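Local coordinates for protein cytochrome P450 monooxygenase (Rhodococcus sp. ECU0066, PDB 6KBH) that probably acts as a self-sufficient monooxygenase, joining a heme P450 domain to an FMN- and [2Fe-2S]-containing reductase in one chain, at residues Lys504-Ser509 against Pro566-Lys571; Val657-Pro662 against Leu681-Phe686; Gly741-Pro746 against Met771-Arg776; Asp749-His754 against Arg776-Lys781. One frame throughout, in Å; residues are numbered along the deposited sequence.

Contact 1 (Lys504-Ser509 against Pro566-Lys571)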
loop_
_atom_site.group_PDB
_atom_site.type_symbol
_atom_site.label_atom_id
_atom_site.label_comp_id
_atom_site.label_asym_id
_atom_site.label_seq_id
_atom_site.Cartn_x
_atom_site.Cartn_y
_atom_site.Cartn_z
ATOM N N LYS A 504 -17.006 -18.410 6.252
ATOM C CA LYS A 504 -17.788 -18.668 7.450
ATOM C C LYS A 504 -17.559 -17.540 8.446
ATOM O O LYS A 504 -16.453 -17.007 8.556
ATOM C CB LYS A 504 -17.386 -20.007 8.067
ATOM C CG LYS A 504 -17.650 -21.213 7.177
ATOM C CD LYS A 504 -16.547 -22.255 7.308
ATOM C CE LYS A 504 -16.737 -23.393 6.315
ATOM N NZ LYS A 504 -17.685 -24.424 6.824
ATOM N N TRP A 505 -18.613 -17.164 9.167
ATOM C CA TRP A 505 -18.509 -16.112 10.167
ATOM C C TRP A 505 -19.317 -16.502 11.395
ATOM O O TRP A 505 -20.418 -17.046 11.275
ATOM C CB TRP A 505 -18.993 -14.760 9.619
ATOM C CG TRP A 505 -20.371 -14.792 9.030
ATOM C CD1 TRP A 505 -20.704 -15.060 7.732
ATOM C CD2 TRP A 505 -21.604 -14.535 9.715
ATOM N NE1 TRP A 505 -22.067 -14.990 7.570
ATOM C CE2 TRP A 505 -22.643 -14.670 8.771
ATOM C CE3 TRP A 505 -21.931 -14.207 11.035
ATOM C CZ2 TRP A 505 -23.983 -14.488 9.106
ATOM C CZ3 TRP A 505 -23.262 -14.027 11.364
ATOM C CH2 TRP A 505 -24.272 -14.168 10.404
ATOM N N SER A 506 -18.755 -16.235 12.568
ATOM C CA SER A 506 -19.443 -16.474 13.824
ATOM C C SER A 506 -20.216 -15.223 14.239
ATOM O O SER A 506 -20.121 -14.165 13.614
ATOM C CB SER A 506 -18.448 -16.894 14.906
ATOM O OG SER A 506 -17.371 -15.978 14.993
ATOM N N ALA A 507 -21.000 -15.354 15.303
ATOM C CA ALA A 507 -21.850 -14.250 15.723
ATOM C C ALA A 507 -21.025 -13.086 16.257
ATOM O O ALA A 507 -19.953 -13.264 16.844
ATOM C CB ALA A 507 -22.836 -14.706 16.786
ATOM N N GLY A 508 -21.552 -11.879 16.057
ATOM C CA GLY A 508 -20.862 -10.664 16.418
ATOM C C GLY A 508 -19.966 -10.111 15.335
ATOM O O GLY A 508 -19.516 -8.963 15.452
ATOM N N SER A 509 -19.698 -10.884 14.285
ATOM C CA SER A 509 -18.832 -10.423 13.210
ATOM C C SER A 509 -19.474 -9.269 12.449
ATOM O O SER A 509 -20.699 -9.137 12.378
ATOM C CB SER A 509 -18.510 -11.564 12.242
ATOM O OG SER A 509 -18.207 -12.761 12.935
ATOM N N PRO A 566 -15.193 -10.453 6.857
ATOM C CA PRO A 566 -15.593 -10.419 8.268
ATOM C C PRO A 566 -14.408 -10.464 9.220
ATOM O O PRO A 566 -13.538 -11.332 9.122
ATOM C CB PRO A 566 -16.468 -11.669 8.411
ATOM C CG PRO A 566 -16.977 -11.937 7.032
ATOM C CD PRO A 566 -15.853 -11.543 6.119
ATOM N N ARG A 567 -14.369 -9.501 10.132
ATOM C CA ARG A 567 -13.648 -9.624 11.390
ATOM C C ARG A 567 -14.649 -9.584 12.536
ATOM O O ARG A 567 -15.830 -9.283 12.347
ATOM C CB ARG A 567 -12.601 -8.520 11.559
ATOM C CG ARG A 567 -12.026 -7.966 10.279
ATOM C CD ARG A 567 -10.764 -7.187 10.595
ATOM N NE ARG A 567 -11.059 -5.806 10.965
ATOM C CZ ARG A 567 -11.312 -4.837 10.093
ATOM N NH1 ARG A 567 -11.300 -5.091 8.792
ATOM N NH2 ARG A 567 -11.572 -3.610 10.522
ATOM N N ASN A 568 -14.163 -9.878 13.738
ATOM C CA ASN A 568 -15.043 -9.980 14.896
ATOM C C ASN A 568 -14.267 -9.597 16.146
ATOM O O ASN A 568 -13.295 -10.270 16.502
ATOM C CB ASN A 568 -15.607 -11.400 15.019
ATOM C CG ASN A 568 -16.743 -11.505 16.022
ATOM O OD1 ASN A 568 -17.061 -10.547 16.725
ATOM N ND2 ASN A 568 -17.358 -12.680 16.092
ATOM N N HIS A 569 -14.682 -8.508 16.796
ATOM C CA HIS A 569 -14.194 -8.155 18.122
ATOM C C HIS A 569 -15.226 -8.454 19.200
ATOM O O HIS A 569 -15.009 -8.112 20.368
ATOM C CB HIS A 569 -13.801 -6.674 18.196
ATOM C CG HIS A 569 -13.249 -6.116 16.921
ATOM N ND1 HIS A 569 -12.349 -6.799 16.133
ATOM C CD2 HIS A 569 -13.453 -4.925 16.311
ATOM C CE1 HIS A 569 -12.032 -6.058 15.086
ATOM N NE2 HIS A 569 -12.688 -4.914 15.172
ATOM N N PHE A 570 -16.338 -9.084 18.837
ATOM C CA PHE A 570 -17.470 -9.307 19.726
ATOM C C PHE A 570 -17.764 -10.796 19.851
ATOM O O PHE A 570 -18.917 -11.222 19.944
ATOM C CB PHE A 570 -18.691 -8.539 19.224
ATOM C CG PHE A 570 -19.772 -8.361 20.251
ATOM C CD1 PHE A 570 -19.458 -8.203 21.590
ATOM C CD2 PHE A 570 -21.102 -8.323 19.869
ATOM C CE1 PHE A 570 -20.452 -8.029 22.531
ATOM C CE2 PHE A 570 -22.100 -8.146 20.805
ATOM C CZ PHE A 570 -21.774 -8.001 22.139
ATOM N N LYS A 571 -16.706 -11.601 19.849
ATOM C CA LYS A 571 -16.840 -13.047 19.934
ATOM C C LYS A 571 -17.354 -13.453 21.310
ATOM O O LYS A 571 -17.087 -12.790 22.316
ATOM C CB LYS A 571 -15.493 -13.710 19.648
ATOM C CG LYS A 571 -14.702 -13.000 18.556
ATOM C CD LYS A 571 -13.561 -13.847 18.007
ATOM C CE LYS A 571 -12.322 -13.768 18.883
ATOM N NZ LYS A 571 -11.127 -14.323 18.180
#
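S509 and G508 run beside N568 and F570, with 4.2 Å between the CA atoms of S509 and N568, where a type II beta turn from S506 to S509 meets the chain leaving strand 560-567. The central side chain is N568, and it illustrates how one amide can organise two loops at once. With CG anti to the backbone N (chi1 -168°), its ND2 reaches into the turn and donates to A507 O over 2.8 Å, coming from above the carbonyl plane; a second, weak bond runs from the same ND2 to S506 OG. The other end of the amide faces its own chain: N568 OD1 accepts from F570 N at 2.7 Å, closing an Asx turn. G508 holds the third place of its turn with a positive phi of 89°, and F570 CB packs 3.9 Å from G508 O. Nearer the strand, S509 CA makes a CA-H...O contact of 3.3 Å with R567 O, while W505 CB touches P566 CB at 4.2 Å. The side chain of R567 starts away from the turn, and its guanidinium forms a salt bridge with D512 and a hydrogen bond with C740 O; F570 lies against M594 and P590 of helix 588-601. A turn stitched by an Asx residue to the end of a barrel strand thus closes this corner of the ferredoxin-reductase-type flavin domain, with the FMN nearby.

Contact 2 (Val657-Pro662 against Leu681-Phe686). With FMN (flavin mononucleotide), chain B.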
loop_
_atom_site.group_PDB
_atom_site.type_symbol
_atom_site.label_atom_id
_atom_site.label_comp_id
_atom_site.label_asym_id
_atom_site.label_seq_id
_atom_site.Cartn_x
_atom_site.Cartn_y
_atom_site.Cartn_z
ATOM N N VAL A 657 -22.747 -11.882 30.142
ATOM C CA VAL A 657 -23.598 -10.862 29.526
ATOM C C VAL A 657 -22.838 -10.214 28.367
ATOM O O VAL A 657 -21.813 -9.550 28.587
ATOM C CB VAL A 657 -24.020 -9.766 30.532
ATOM C CG1 VAL A 657 -25.041 -8.809 29.885
ATOM C CG2 VAL A 657 -24.509 -10.301 31.883
ATOM N N TYR A 658 -23.341 -10.382 27.147
ATOM C CA TYR A 658 -22.886 -9.577 26.024
ATOM C C TYR A 658 -23.939 -8.532 25.692
ATOM O O TYR A 658 -25.142 -8.772 25.849
ATOM C CB TYR A 658 -22.577 -10.414 24.782
ATOM C CG TYR A 658 -21.665 -11.577 25.042
ATOM C CD1 TYR A 658 -22.131 -12.721 25.665
ATOM C CD2 TYR A 658 -20.341 -11.530 24.662
ATOM C CE1 TYR A 658 -21.309 -13.779 25.904
ATOM C CE2 TYR A 658 -19.500 -12.586 24.901
ATOM C CZ TYR A 658 -19.995 -13.713 25.523
ATOM O OH TYR A 658 -19.182 -14.792 25.773
ATOM N N SER A 659 -23.476 -7.367 25.235
ATOM C CA SER A 659 -24.385 -6.248 25.087
ATOM C C SER A 659 -23.858 -5.251 24.075
ATOM O O SER A 659 -22.650 -5.137 23.854
ATOM C CB SER A 659 -24.600 -5.554 26.425
ATOM O OG SER A 659 -23.419 -4.890 26.859
ATOM N N CYS A 660 -24.791 -4.500 23.486
ATOM C CA CYS A 660 -24.453 -3.638 22.365
ATOM C C CYS A 660 -25.542 -2.604 22.120
ATOM O O CYS A 660 -26.726 -2.946 22.050
ATOM C CB CYS A 660 -24.217 -4.490 21.119
ATOM S SG CYS A 660 -23.959 -3.539 19.638
ATOM N N GLY A 661 -25.152 -1.339 21.999
ATOM C CA GLY A 661 -26.090 -0.271 21.750
ATOM C C GLY A 661 -25.456 1.094 21.921
ATOM O O GLY A 661 -24.241 1.262 21.771
ATOM N N PRO A 662 -26.273 2.101 22.233
ATOM C CA PRO A 662 -25.726 3.438 22.482
ATOM C C PRO A 662 -24.827 3.430 23.707
ATOM O O PRO A 662 -24.997 2.622 24.622
ATOM C CB PRO A 662 -26.974 4.304 22.706
ATOM C CG PRO A 662 -28.115 3.499 22.149
ATOM C CD PRO A 662 -27.738 2.070 22.371
ATOM N N LEU A 681 -18.856 -9.277 31.607
ATOM C CA LEU A 681 -19.523 -8.400 30.654
ATOM C C LEU A 681 -18.673 -8.223 29.404
ATOM O O LEU A 681 -17.465 -7.985 29.498
ATOM C CB LEU A 681 -19.813 -7.032 31.275
ATOM C CG LEU A 681 -20.215 -5.959 30.258
ATOM C CD1 LEU A 681 -21.556 -6.299 29.619
ATOM C CD2 LEU A 681 -20.243 -4.575 30.883
ATOM N N HIS A 682 -19.307 -8.330 28.241
ATOM C CA HIS A 682 -18.664 -8.010 26.976
ATOM C C HIS A 682 -19.540 -7.030 26.216
ATOM O O HIS A 682 -20.766 -7.164 26.192
ATOM C CB HIS A 682 -18.415 -9.257 26.134
ATOM C CG HIS A 682 -17.784 -10.379 26.896
ATOM N ND1 HIS A 682 -18.508 -11.224 27.710
ATOM C CD2 HIS A 682 -16.498 -10.795 26.968
ATOM C CE1 HIS A 682 -17.693 -12.112 28.251
ATOM N NE2 HIS A 682 -16.469 -11.874 27.817
ATOM N N VAL A 683 -18.906 -6.041 25.606
ATOM C CA VAL A 683 -19.599 -4.964 24.917
ATOM C C VAL A 683 -18.983 -4.792 23.540
ATOM O O VAL A 683 -17.807 -5.093 23.322
ATOM C CB VAL A 683 -19.519 -3.636 25.700
ATOM C CG1 VAL A 683 -20.555 -3.616 26.808
ATOM C CG2 VAL A 683 -18.126 -3.460 26.265
ATOM N N GLU A 684 -19.794 -4.320 22.600
ATOM C CA GLU A 684 -19.308 -3.853 21.311
ATOM C C GLU A 684 -19.804 -2.430 21.101
ATOM O O GLU A 684 -21.012 -2.168 21.155
ATOM C CB GLU A 684 -19.772 -4.758 20.160
ATOM C CG GLU A 684 -19.654 -4.111 18.784
ATOM C CD GLU A 684 -19.279 -5.096 17.687
ATOM O OE1 GLU A 684 -18.108 -5.534 17.644
ATOM O OE2 GLU A 684 -20.150 -5.416 16.852
ATOM N N HIS A 685 -18.872 -1.514 20.874
ATOM C CA HIS A 685 -19.202 -0.118 20.647
ATOM C C HIS A 685 -19.417 0.135 19.160
ATOM O O HIS A 685 -18.678 -0.381 18.313
ATOM C CB HIS A 685 -18.088 0.790 21.170
ATOM C CG HIS A 685 -17.713 0.535 22.595
ATOM N ND1 HIS A 685 -18.385 1.107 23.654
ATOM C CD2 HIS A 685 -16.727 -0.219 23.138
ATOM C CE1 HIS A 685 -17.831 0.713 24.787
ATOM N NE2 HIS A 685 -16.823 -0.091 24.502
ATOM N N PHE A 686 -20.448 0.919 18.850
ATOM C CA PHE A 686 -20.690 1.403 17.497
ATOM C C PHE A 686 -20.203 2.832 17.307
ATOM O O PHE A 686 -20.243 3.351 16.186
ATOM C CB PHE A 686 -22.179 1.313 17.152
ATOM C CG PHE A 686 -22.668 -0.087 16.903
ATOM C CD1 PHE A 686 -21.902 -1.188 17.256
ATOM C CD2 PHE A 686 -23.897 -0.303 16.308
ATOM C CE1 PHE A 686 -22.353 -2.468 17.018
ATOM C CE2 PHE A 686 -24.357 -1.584 16.077
ATOM C CZ PHE A 686 -23.584 -2.667 16.428
HETATM N N1 FMN B . -19.504 0.345 14.158
HETATM C C2 FMN B . -18.455 -0.398 14.541
HETATM O O2 FMN B . -17.367 0.188 14.850
HETATM N N3 FMN B . -18.508 -1.735 14.607
HETATM C C4 FMN B . -19.658 -2.359 14.281
HETATM O O4 FMN B . -19.740 -3.711 14.341
HETATM C C4A FMN B . -20.766 -1.613 13.883
HETATM N N5 FMN B . -21.904 -2.248 13.559
HETATM C C5A FMN B . -22.958 -1.520 13.174
HETATM C C6 FMN B . -24.116 -2.203 12.849
HETATM C C7 FMN B . -25.231 -1.506 12.448
HETATM C C7M FMN B . -26.452 -2.395 12.109
HETATM C C8 FMN B . -25.212 -0.107 12.369
HETATM C C8M FMN B . -26.414 0.703 11.927
HETATM C C9 FMN B . -24.051 0.578 12.711
HETATM C C9A FMN B . -22.908 -0.123 13.104
HETATM N N10 FMN B . -21.762 0.513 13.436
HETATM C C10 FMN B . -20.684 -0.225 13.822
HETATM C "C1'" FMN B . -21.631 2.001 13.353
HETATM C "C2'" FMN B . -21.246 2.464 11.970
HETATM O "O2'" FMN B . -19.979 2.109 11.599
HETATM C "C3'" FMN B . -21.380 3.960 11.843
HETATM O "O3'" FMN B . -20.641 4.679 12.795
HETATM C "C4'" FMN B . -22.863 4.390 11.880
HETATM O "O4'" FMN B . -23.790 3.694 11.136
HETATM C "C5'" FMN B . -23.048 5.842 11.347
HETATM O "O5'" FMN B . -22.286 6.223 10.174
HETATM P P FMN B . -22.147 7.751 9.840
HETATM O O1P FMN B . -20.915 7.984 9.004
HETATM O O2P FMN B . -23.329 8.239 9.063
HETATM O O3P FMN B . -22.056 8.491 11.137
#
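Y658 and H682 both carry CG anti to the carbonyl carbon (chi1 -51° and -48°); the two residues are paired on one sheet face, and their like torsions swing the rings the same way, side by side. The result is an offset stack, with centroids 4.3 Å apart and planes 15° from parallel; Y658 CE2 lies over one face of the imidazole near ND1. The phenol end continues outward to D573, whose backbone N bonds to Y658 OH. Beneath the rings, three backbone bonds lace the parallel strands: H682 N to V657 O at 2.8 Å, S659 N to H682 O, and E684 N to S659 O. These strands, joined through helix 663-672, form a beta-alpha-beta crossover at the edge of a five-stranded parallel sheet, as in the nucleotide-binding domains of ferredoxin reductases. S659 and V683 occupy the face covered by that helix, both touching L666. Beyond the strand end the flavin begins. F686 presents one ring face to the isoalloxazine, CE2 lying 3.2 Å from FMN C5A, while C660 SG lies obliquely to the ring, on the side away from the flavin, 3.8 Å from its centroid. E684 OE2 comes within 3.1 Å of FMN O4.

Contact 3 (Gly741-Pro746 against Met771-Arg776). With FES (Fe2/s2 (inorganic) cluster), chain D.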
loop_
_atom_site.group_PDB
_atom_site.type_symbol
_atom_site.label_atom_id
_atom_site.label_comp_id
_atom_site.label_asym_id
_atom_site.label_seq_id
_atom_site.Cartn_x
_atom_site.Cartn_y
_atom_site.Cartn_z
ATOM N N GLY A 741 -10.079 -1.308 13.806
ATOM C CA GLY A 741 -9.058 -2.331 13.886
ATOM C C GLY A 741 -8.102 -2.382 12.713
ATOM O O GLY A 741 -7.127 -3.143 12.764
ATOM N N ALA A 742 -8.338 -1.586 11.669
ATOM C CA ALA A 742 -7.569 -1.687 10.433
ATOM C C ALA A 742 -6.104 -1.288 10.583
ATOM O O ALA A 742 -5.318 -1.549 9.665
ATOM C CB ALA A 742 -8.221 -0.829 9.347
ATOM N N CYS A 743 -5.711 -0.669 11.698
ATOM C CA CYS A 743 -4.374 -0.106 11.850
ATOM C C CYS A 743 -3.483 -0.926 12.780
ATOM O O CYS A 743 -2.467 -0.422 13.260
ATOM C CB CYS A 743 -4.472 1.334 12.353
ATOM S SG CYS A 743 -4.934 1.460 14.096
ATOM N N GLU A 744 -3.841 -2.180 13.035
ATOM C CA GLU A 744 -3.094 -3.022 13.960
ATOM C C GLU A 744 -1.711 -3.371 13.406
ATOM O O GLU A 744 -1.550 -3.618 12.208
ATOM C CB GLU A 744 -3.901 -4.289 14.231
ATOM C CG GLU A 744 -3.339 -5.207 15.277
ATOM C CD GLU A 744 -4.275 -6.358 15.587
ATOM O OE1 GLU A 744 -5.300 -6.492 14.887
ATOM O OE2 GLU A 744 -3.993 -7.126 16.532
ATOM N N VAL A 745 -0.711 -3.407 14.283
ATOM C CA VAL A 745 0.661 -3.711 13.867
ATOM C C VAL A 745 1.424 -4.374 15.016
ATOM O O VAL A 745 1.226 -4.012 16.184
ATOM C CB VAL A 745 1.370 -2.435 13.353
ATOM C CG1 VAL A 745 1.853 -1.561 14.500
ATOM C CG2 VAL A 745 2.510 -2.777 12.404
ATOM N N PRO A 746 2.286 -5.359 14.737
ATOM C CA PRO A 746 2.890 -6.150 15.821
ATOM C C PRO A 746 3.968 -5.407 16.601
ATOM O O PRO A 746 4.754 -4.639 16.043
ATOM C CB PRO A 746 3.486 -7.362 15.086
ATOM C CG PRO A 746 2.729 -7.458 13.818
ATOM C CD PRO A 746 2.425 -6.036 13.435
ATOM N N MET A 771 -2.518 -0.640 18.170
ATOM C CA MET A 771 -3.300 0.102 17.189
ATOM C C MET A 771 -2.580 1.404 16.857
ATOM O O MET A 771 -2.323 2.224 17.744
ATOM C CB MET A 771 -4.707 0.370 17.712
ATOM C CG MET A 771 -5.410 -0.891 18.168
ATOM S SD MET A 771 -5.459 -2.200 16.937
ATOM C CE MET A 771 -6.297 -1.350 15.614
ATOM N N THR A 772 -2.285 1.591 15.570
ATOM C CA THR A 772 -1.328 2.601 15.132
ATOM C C THR A 772 -1.834 4.024 15.350
ATOM O O THR A 772 -1.025 4.947 15.504
ATOM C CB THR A 772 -1.003 2.361 13.658
ATOM O OG1 THR A 772 -0.751 0.968 13.457
ATOM C CG2 THR A 772 0.223 3.120 13.255
ATOM N N CYS A 773 -3.151 4.221 15.387
ATOM C CA CYS A 773 -3.714 5.563 15.321
ATOM C C CYS A 773 -3.913 6.220 16.682
ATOM O O CYS A 773 -3.878 7.455 16.769
ATOM C CB CYS A 773 -5.054 5.532 14.582
ATOM S SG CYS A 773 -6.340 4.610 15.451
ATOM N N CYS A 774 -4.131 5.444 17.744
ATOM C CA CYS A 774 -4.479 6.046 19.029
ATOM C C CYS A 774 -3.610 5.556 20.183
ATOM O O CYS A 774 -3.360 6.308 21.131
ATOM C CB CYS A 774 -5.956 5.790 19.338
ATOM S SG CYS A 774 -6.444 4.053 19.327
ATOM N N SER A 775 -3.142 4.312 20.124
ATOM C CA SER A 775 -2.296 3.788 21.187
ATOM C C SER A 775 -0.907 4.425 21.131
ATOM O O SER A 775 -0.476 4.945 20.098
ATOM C CB SER A 775 -2.185 2.267 21.086
ATOM O OG SER A 775 -3.429 1.644 21.367
ATOM N N ARG A 776 -0.205 4.390 22.264
ATOM C CA ARG A 776 1.119 4.996 22.358
ATOM C C ARG A 776 2.048 4.135 23.194
ATOM O O ARG A 776 1.733 3.005 23.582
ATOM C CB ARG A 776 1.123 6.374 23.024
ATOM C CG ARG A 776 0.300 7.454 22.433
ATOM C CD ARG A 776 0.707 8.732 23.141
ATOM N NE ARG A 776 1.411 9.640 22.249
ATOM C CZ ARG A 776 0.801 10.365 21.320
ATOM N NH1 ARG A 776 -0.516 10.285 21.185
ATOM N NH2 ARG A 776 1.498 11.175 20.538
HETATM FE FE1 FES D . -9.444 1.956 12.968
HETATM FE FE2 FES D . -6.827 2.759 14.170
HETATM S S1 FES D . -7.776 3.086 12.296
HETATM S S2 FES D . -8.491 1.624 14.839
#
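C743 and C773 each give their SG to the same iron, FE2 of the [2Fe-2S] cluster, at 2.3 Å from either sulfur. Both SG atoms sit between their backbone N and carbonyl carbon (chi1 74° and 66°), which turns the two thiolates inward from separate loops to meet at one metal; C735 and C740 complete the four cysteine ligands of the cluster. A weak hydrogen bond from C773 N to C743 SG, 3.5 Å long, ties one ligand to the backbone of the other. Around this first shell folds M771. Bent at chi2 and chi3, its chain brings CE to 3.4 Å from G741 CA and 3.8 Å from FES S2, while SD lies 3.8 Å from E744 CB. Further out, M771 and E744 form an antiparallel non-hydrogen-bonded pair that joins strands 744-747 and 769-771, and E744 OE2 is hydrogen-bonded to T769 OG1. On the other flank T772 packs on V720, L721 and L724 of helix 720-726, within the plant-type ferredoxin fold. An N-H directed at a thiolate withdraws some of its negative charge, so the weak bond to C743 SG probably eases reduction of the cluster slightly, while the methionine methyl offers the bridging sulfide an apolar neighbour.

Contact 4 (Asp749-His754 against Arg776-Lys781)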
loop_
_atom_site.group_PDB
_atom_site.type_symbol
_atom_site.label_atom_id
_atom_site.label_comp_id
_atom_site.label_asym_id
_atom_site.label_seq_id
_atom_site.Cartn_x
_atom_site.Cartn_y
_atom_site.Cartn_z
ATOM N N ASP A 749 8.865 -5.325 21.147
ATOM C CA ASP A 749 9.465 -4.921 22.403
ATOM C C ASP A 749 8.848 -3.600 22.839
ATOM O O ASP A 749 8.461 -2.773 22.008
ATOM C CB ASP A 749 10.984 -4.795 22.274
ATOM C CG ASP A 749 11.637 -4.353 23.558
ATOM O OD1 ASP A 749 11.628 -5.141 24.527
ATOM O OD2 ASP A 749 12.152 -3.216 23.600
ATOM N N GLY A 750 8.765 -3.419 24.145
ATOM C CA GLY A 750 8.156 -2.248 24.738
ATOM C C GLY A 750 6.728 -2.517 25.174
ATOM O O GLY A 750 6.023 -3.364 24.613
ATOM N N GLU A 751 6.293 -1.796 26.200
ATOM C CA GLU A 751 4.912 -1.863 26.653
ATOM C C GLU A 751 4.158 -0.647 26.134
ATOM O O GLU A 751 4.712 0.452 26.048
ATOM C CB GLU A 751 4.821 -1.944 28.179
ATOM C CG GLU A 751 3.393 -1.866 28.740
ATOM C CD GLU A 751 2.418 -2.859 28.108
ATOM O OE1 GLU A 751 1.933 -2.598 26.985
ATOM O OE2 GLU A 751 2.119 -3.892 28.748
ATOM N N VAL A 752 2.896 -0.858 25.782
ATOM C CA VAL A 752 2.126 0.106 25.013
ATOM C C VAL A 752 1.075 0.756 25.904
ATOM O O VAL A 752 0.556 0.146 26.847
ATOM C CB VAL A 752 1.476 -0.575 23.792
ATOM C CG1 VAL A 752 2.475 -1.459 23.088
ATOM C CG2 VAL A 752 0.340 -1.416 24.237
ATOM N N ASP A 753 0.782 2.022 25.607
ATOM C CA ASP A 753 -0.326 2.740 26.233
ATOM C C ASP A 753 -1.570 2.487 25.386
ATOM O O ASP A 753 -1.937 3.267 24.505
ATOM C CB ASP A 753 -0.001 4.224 26.356
ATOM C CG ASP A 753 -0.863 4.930 27.382
ATOM O OD1 ASP A 753 -1.675 4.255 28.050
ATOM O OD2 ASP A 753 -0.725 6.165 27.521
ATOM N N HIS A 754 -2.211 1.348 25.653
ATOM C CA HIS A 754 -3.387 0.933 24.895
ATOM C C HIS A 754 -4.518 1.946 25.030
ATOM O O HIS A 754 -4.888 2.333 26.142
ATOM C CB HIS A 754 -3.871 -0.429 25.386
ATOM C CG HIS A 754 -3.145 -1.594 24.791
ATOM N ND1 HIS A 754 -3.115 -1.843 23.435
ATOM C CD2 HIS A 754 -2.456 -2.602 25.374
ATOM C CE1 HIS A 754 -2.421 -2.944 23.207
ATOM N NE2 HIS A 754 -2.013 -3.426 24.367
ATOM N N ARG A 776 -0.205 4.390 22.264
ATOM C CA ARG A 776 1.119 4.996 22.358
ATOM C C ARG A 776 2.048 4.135 23.194
ATOM O O ARG A 776 1.733 3.005 23.582
ATOM C CB ARG A 776 1.123 6.374 23.024
ATOM C CG ARG A 776 0.300 7.454 22.433
ATOM C CD ARG A 776 0.707 8.732 23.141
ATOM N NE ARG A 776 1.411 9.640 22.249
ATOM C CZ ARG A 776 0.801 10.365 21.320
ATOM N NH1 ARG A 776 -0.516 10.285 21.185
ATOM N NH2 ARG A 776 1.498 11.175 20.538
ATOM N N ALA A 777 3.197 4.740 23.482
ATOM C CA ALA A 777 4.147 4.260 24.470
ATOM C C ALA A 777 3.764 4.729 25.861
ATOM O O ALA A 777 3.473 5.912 26.072
ATOM C CB ALA A 777 5.540 4.792 24.157
ATOM N N CYS A 778 3.774 3.808 26.813
ATOM C CA CYS A 778 4.107 4.161 28.187
ATOM C C CYS A 778 5.615 3.973 28.288
ATOM O O CYS A 778 6.107 2.848 28.406
ATOM C CB CYS A 778 3.335 3.308 29.186
ATOM S SG CYS A 778 3.238 1.566 28.754
ATOM N N GLY A 779 6.359 5.071 28.192
ATOM C CA GLY A 779 7.805 4.977 28.214
ATOM C C GLY A 779 8.512 5.587 27.019
ATOM O O GLY A 779 7.939 6.394 26.280
ATOM N N ASP A 780 9.764 5.179 26.811
ATOM C CA ASP A 780 10.691 5.877 25.930
ATOM C C ASP A 780 10.769 5.308 24.520
ATOM O O ASP A 780 11.004 6.071 23.577
ATOM C CB ASP A 780 12.091 5.871 26.550
ATOM C CG ASP A 780 12.442 4.535 27.178
ATOM O OD1 ASP A 780 11.854 3.510 26.769
ATOM O OD2 ASP A 780 13.295 4.509 28.090
ATOM N N LYS A 781 10.601 3.999 24.337
ATOM C CA LYS A 781 10.710 3.433 22.999
ATOM C C LYS A 781 9.910 2.143 22.898
ATOM O O LYS A 781 9.643 1.470 23.897
ATOM C CB LYS A 781 12.168 3.166 22.604
ATOM C CG LYS A 781 12.946 2.334 23.606
ATOM C CD LYS A 781 14.288 1.894 23.038
ATOM C CE LYS A 781 14.209 0.496 22.440
ATOM N NZ LYS A 781 15.559 -0.086 22.198
#
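D753 and R776 pair in a small antiparallel ladder of the plant-type ferredoxin domain, linking strand 749-753 to strand 776-777, which follows the loop of the cluster ligand C773. They form a hydrogen-bonded pair: R776 N donates to D753 O at 3.0 Å, from above the carbonyl plane, and D753 N donates back to R776 O, though the modelled length of that second bond is doubtful. Next along, V752 and A777 make a non-hydrogen-bonded pair whose side chains diverge, yet both reach L782 of strand 781-784. D753 and R776 share one face, with D753 CB 4.1 Å from R776 CB. Their polar ends then part: D753 OD2 forms a salt bridge with R755, whereas the arginine passes F701 and L693 and makes a weak hydrogen bond from NH2 to A715 O. Past the ladder C778 adds a contact: its SG, placed between the backbone N and the carbonyl carbon (chi1 42°), packs alongside E751, 3.4 Å from E751 CG. That CG is itself anti to its backbone N (chi1 174°), which lays the methylene beside the sulfur. At the exposed far end, D749 and K781 draw near without a salt bridge, the oxygen D749 OD2 standing 4.8 Å from K781 NZ.

Contacts 1 to 3 trace the reductase half from flavin to iron-sulfur cluster, illustrating how cofactors are placed where domains meet. Contacts 1 and 2, with centres 14 Å apart, join the flavin domain to the parallel-sheet domain: F570 CB lies 3.4 Å from E684 OE1, and F570 CZ lies 3.7 Å from Y658 CB. Contact 1 also borders contact 3, since R567 NH2 comes within 4.0 Å of A742 N in the cluster loop. Contacts 2 and 3 do not touch, their nearest atoms about 10 Å apart; one lines the FMN pocket and the other supplies two cluster ligands. Contact 4 adjoins contact 3, sharing R776, with S775 CB 3.6 Å from D753 O, but lies farther out in the ferredoxin domain, the R776 side chain about 12 Å from the cluster.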